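Local coordinates for protein ribosomal silencing factor RsfS (Bacillus halodurans, PDB 2O5A) that probably acts as a ribosomal silencing factor that binds ribosomal protein uL14 on the large subunit, blocks joining of the subunits and so represses translation, at residues Gln8-Ala13 against Gly83-His88; Glu54-Ala59 against Ile64-Leu69. All coordinates share one frame; numbering follows the deposited sequence.

Contact 1 of 2, residues Gln8-Ala13 against Gly83-His88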
# COMPACT_ATOMS: atom_id res chain seq x y z
N GLN A 8 6.44 -0.53 20.64
CA GLN A 8 6.92 0.56 21.48
C GLN A 8 8.40 0.77 21.20
O GLN A 8 8.92 1.88 21.34
CB GLN A 8 6.75 0.24 22.97
CG GLN A 8 5.46 0.73 23.59
CD GLN A 8 5.59 0.98 25.08
OE1 GLN A 8 6.03 0.10 25.82
NE2 GLN A 8 5.22 2.17 25.52
N LEU A 9 9.07 -0.31 20.81
CA LEU A 9 10.49 -0.26 20.50
C LEU A 9 10.69 0.58 19.24
O LEU A 9 11.61 1.39 19.16
CB LEU A 9 11.02 -1.68 20.28
CG LEU A 9 12.53 -1.89 20.30
CD1 LEU A 9 13.10 -1.43 21.63
CD2 LEU A 9 12.84 -3.36 20.08
N ALA A 10 9.80 0.37 18.27
CA ALA A 10 9.86 1.10 17.01
C ALA A 10 9.38 2.54 17.18
O ALA A 10 9.95 3.46 16.58
CB ALA A 10 9.01 0.38 15.96
N VAL A 11 8.34 2.73 17.98
CA VAL A 11 7.80 4.07 18.22
C VAL A 11 8.84 4.98 18.85
O VAL A 11 8.96 6.14 18.48
CB VAL A 11 6.56 4.01 19.14
CG1 VAL A 11 6.09 5.42 19.48
CG2 VAL A 11 5.44 3.25 18.45
N ASN A 12 9.59 4.45 19.81
CA ASN A 12 10.63 5.22 20.48
C ASN A 12 11.75 5.58 19.51
O ASN A 12 12.10 6.75 19.37
CB ASN A 12 11.20 4.43 21.66
CG ASN A 12 10.23 4.32 22.82
OD1 ASN A 12 10.53 3.72 23.85
ND2 ASN A 12 9.05 4.92 22.66
N ALA A 13 12.31 4.57 18.86
CA ALA A 13 13.38 4.78 17.90
C ALA A 13 12.99 5.91 16.95
O ALA A 13 13.71 6.90 16.80
CB ALA A 13 13.64 3.51 17.10
N GLY A 83 9.41 -7.78 11.17
CA GLY A 83 8.66 -8.99 11.47
C GLY A 83 7.22 -8.70 11.84
O GLY A 83 6.40 -8.36 10.99
N ASP A 84 6.91 -8.86 13.12
CA ASP A 84 5.56 -8.61 13.61
C ASP A 84 5.17 -7.16 13.39
O ASP A 84 3.98 -6.82 13.37
CB ASP A 84 5.48 -8.95 15.10
CG ASP A 84 5.74 -10.41 15.38
OD1 ASP A 84 5.03 -11.27 14.81
OD2 ASP A 84 6.66 -10.71 16.18
N VAL A 85 6.17 -6.30 13.25
CA VAL A 85 5.94 -4.88 13.01
C VAL A 85 6.68 -4.44 11.76
O VAL A 85 7.83 -4.83 11.53
CB VAL A 85 6.43 -4.01 14.21
CG1 VAL A 85 6.55 -2.55 13.78
CG2 VAL A 85 5.46 -4.13 15.37
N VAL A 86 6.01 -3.63 10.95
CA VAL A 86 6.60 -3.11 9.72
C VAL A 86 6.49 -1.59 9.77
O VAL A 86 5.39 -1.05 9.85
CB VAL A 86 5.86 -3.64 8.48
CG1 VAL A 86 6.39 -2.96 7.23
CG2 VAL A 86 6.03 -5.14 8.38
N VAL A 87 7.63 -0.92 9.71
CA VAL A 87 7.64 0.54 9.77
C VAL A 87 7.74 1.18 8.39
O VAL A 87 8.51 0.72 7.53
CB VAL A 87 8.81 1.05 10.63
CG1 VAL A 87 8.69 2.56 10.83
CG2 VAL A 87 8.82 0.33 11.97
N HIS A 88 6.96 2.23 8.18
CA HIS A 88 6.96 2.97 6.93
C HIS A 88 7.35 4.42 7.20
O HIS A 88 6.60 5.17 7.81
CB HIS A 88 5.58 2.94 6.27
CG HIS A 88 5.20 1.60 5.73
ND1 HIS A 88 4.79 0.56 6.53
CD2 HIS A 88 5.15 1.14 4.46
CE1 HIS A 88 4.51 -0.49 5.78
NE2 HIS A 88 4.72 -0.17 4.52
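The methyl of Ala10 overlaps one branch from each of two valines, Val85 and Val87, and these two approaches make up the whole of the contact. Ala10 CB comes down onto Val87 CG2 at 4.0 Å. A second, looser approach brings Ala10 CB to 4.4 Å from Val85 CG1. Because Val85 CG1 and Val87 CG2 are themselves 4.1 Å apart, the three methyls form a nearly equilateral triangle, with the helix methyl over the junction of the two strand branches. The other branches stay back: Val87 CG1 lies 5.6 Å from Ala10 CB. In Val87 the first torsion of -172° sets CG1 opposite the backbone N and leaves CG2 beside that N, on the side where Ala10 arrives. Val85 and Val87, two apart on the strand, both point toward the helix, and Ala10 points back at them. No hydrogen bond crosses, and the buried surface is only 70 Å², so the evidence is for apolar packing alone. The short side chain of Ala10 lets the backbone come close, its CA lying 7.6 Å from the CA of Val87. Geometrically this is a helix packed on a mixed beta-sheet, joining helix 4-16 to strand 85-91. The packing continues beyond the two segments: Ala10 and Val87 both touch Leu55 of helix 45-61, and Ala10 also touches Leu38 of strand 36-42. Val86 and His88 point to the other side of the sheet, where the imidazole meets the rings of Phe37, Trp77 and Trp104. Helix 4-16 thus sits beside helix 45-61 on one sheet face, above strand 85-91, which runs between strands 36-42 and 77-81.

Contact 2 of 2, residues Glu54-Ala59 against Ile64-Leu69; sequences ELKKVA and IEIKRL
The flat peptide carbonyl of Ala59 meets Ile64 at its oxygen end: Ile64 N donates to Ala59 O at 2.7 Å. The bond is nearly straight, with an N-H...O angle of 165°. Ile64 CB lies beside the same oxygen. This bond to a residue five positions later, at the end of helix 45-61, together with apolar contact between the same two residues, is consistent with a Schellman motif; Ala59 CB and Ile64 CB are 4.5 Å apart. The chain then doubles back along the helix. Ile66 lays its CG1 branch against the Ala59 methyl, Ala59 CB to Ile66 CG1 being 3.9 Å. Its first torsion (chi1 -63°) turns CG1 toward the helix, and the extended second torsion carries CD1 on to the aliphatic base of Lys56, where the two side chains cross at about a right angle. Leu82 packs against both Ala59 and Ile66. Farther along, Lys67 and Arg68 both face Asp81 in a classic beta bulge where edge strand 68-70 joins the sheet, and Arg68 NE also makes a salt bridge to Asp81. The Lys56 approach is hydrocarbon: Lys56 CG reaches Ile66 CD1 at 3.8 Å, while Lys56 CD is 4.4 Å from Leu69 CD1.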
# COMPACT_ATOMS: atom_id res chain seq x y z
N GLU A 54 17.95 5.01 12.83
CA GLU A 54 17.80 4.85 14.27
C GLU A 54 17.01 3.57 14.54
O GLU A 54 17.22 2.89 15.54
CB GLU A 54 17.07 6.05 14.87
CG GLU A 54 16.83 5.97 16.38
CD GLU A 54 18.12 5.92 17.18
OE1 GLU A 54 19.10 6.58 16.79
OE2 GLU A 54 18.15 5.21 18.22
N LEU A 55 16.09 3.26 13.63
CA LEU A 55 15.27 2.06 13.75
C LEU A 55 16.16 0.85 13.52
O LEU A 55 16.04 -0.16 14.21
CB LEU A 55 14.14 2.08 12.72
CG LEU A 55 12.72 1.90 13.27
CD1 LEU A 55 11.72 1.93 12.13
CD2 LEU A 55 12.63 0.60 14.04
N LYS A 56 17.07 0.97 12.55
CA LYS A 56 18.00 -0.11 12.24
C LYS A 56 18.96 -0.28 13.40
O LYS A 56 19.21 -1.39 13.87
CB LYS A 56 18.78 0.22 10.97
CG LYS A 56 19.87 -0.78 10.65
CD LYS A 56 20.58 -0.46 9.34
CE LYS A 56 21.49 -1.61 8.93
NZ LYS A 56 22.15 -1.36 7.63
N LYS A 57 19.50 0.85 13.87
CA LYS A 57 20.43 0.85 14.99
C LYS A 57 19.81 0.20 16.22
O LYS A 57 20.42 -0.67 16.84
CB LYS A 57 20.84 2.29 15.30
CG LYS A 57 21.93 2.43 16.35
CD LYS A 57 22.51 3.84 16.35
CE LYS A 57 23.49 4.05 17.49
NZ LYS A 57 22.79 4.03 18.81
N VAL A 58 18.59 0.61 16.55
CA VAL A 58 17.88 0.06 17.71
C VAL A 58 17.53 -1.42 17.52
O VAL A 58 17.55 -2.19 18.47
CB VAL A 58 16.58 0.85 17.99
CG1 VAL A 58 15.63 0.02 18.85
CG2 VAL A 58 16.92 2.15 18.70
N ALA A 59 17.21 -1.80 16.29
CA ALA A 59 16.85 -3.18 15.98
C ALA A 59 18.02 -4.13 16.19
O ALA A 59 17.83 -5.29 16.58
CB ALA A 59 16.34 -3.28 14.55
N ILE A 64 16.98 -7.77 17.01
CA ILE A 64 15.80 -8.09 16.22
C ILE A 64 16.18 -8.17 14.74
O ILE A 64 16.76 -7.24 14.19
CB ILE A 64 14.71 -7.01 16.41
CG1 ILE A 64 14.31 -6.95 17.88
CG2 ILE A 64 13.49 -7.34 15.55
CD1 ILE A 64 13.66 -5.64 18.28
N GLU A 65 15.79 -9.24 14.09
CA GLU A 65 16.17 -9.43 12.73
C GLU A 65 15.38 -8.59 11.81
O GLU A 65 14.20 -8.68 11.78
CB GLU A 65 15.99 -10.86 12.32
CG GLU A 65 16.29 -11.90 13.38
CD GLU A 65 17.75 -12.25 13.51
OE1 GLU A 65 18.29 -12.24 14.63
OE2 GLU A 65 18.36 -12.56 12.49
N ILE A 66 16.07 -7.80 11.01
CA ILE A 66 15.42 -6.93 10.04
C ILE A 66 15.21 -7.77 8.79
O ILE A 66 16.16 -8.14 8.10
CB ILE A 66 16.28 -5.70 9.69
CG1 ILE A 66 16.49 -4.83 10.94
CG2 ILE A 66 15.60 -4.88 8.61
CD1 ILE A 66 17.38 -3.64 10.71
N LYS A 67 13.95 -8.07 8.49
CA LYS A 67 13.61 -8.88 7.34
C LYS A 67 13.73 -8.11 6.03
O LYS A 67 14.20 -8.65 5.02
CB LYS A 67 12.19 -9.43 7.50
CG LYS A 67 12.00 -10.18 8.81
CD LYS A 67 10.77 -11.07 8.78
CE LYS A 67 10.77 -12.00 9.98
NZ LYS A 67 9.78 -13.10 9.84
N ARG A 68 13.33 -6.85 6.05
CA ARG A 68 13.40 -6.01 4.86
C ARG A 68 13.75 -4.56 5.16
O ARG A 68 13.50 -4.06 6.26
CB ARG A 68 12.08 -6.05 4.09
CG ARG A 68 11.85 -7.29 3.25
CD ARG A 68 10.60 -7.13 2.40
NE ARG A 68 9.39 -7.07 3.21
CZ ARG A 68 8.25 -6.52 2.81
NH1 ARG A 68 8.15 -5.99 1.60
NH2 ARG A 68 7.19 -6.52 3.61
N LEU A 69 14.33 -3.90 4.17
CA LEU A 69 14.70 -2.50 4.25
C LEU A 69 14.83 -2.05 2.81
O LEU A 69 15.78 -2.41 2.11
CB LEU A 69 16.03 -2.33 5.00
CG LEU A 69 16.41 -0.88 5.29
CD1 LEU A 69 17.21 -0.81 6.58
CD2 LEU A 69 17.20 -0.31 4.12

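Contact 1 is core, with all three touching residues buried; contact 2 is nearer the surface, with Ala59 its one buried participant. They lie about 9 Å apart, centre to centre, and along the chain contact 2 is nested within the loop that contact 1 closes. The chemistry follows the place: methyl packing alone over an inner strand, against a backbone hydrogen bond plus aliphatic contacts at a helix end leading to an edge strand. The larger interface, 243 Å² against 70 Å², joins parts close in sequence. Ala13 meets Val58, so the neighbouring helices 4-16 and 45-61 pack together and bring the two contacts side by side on the same sheet.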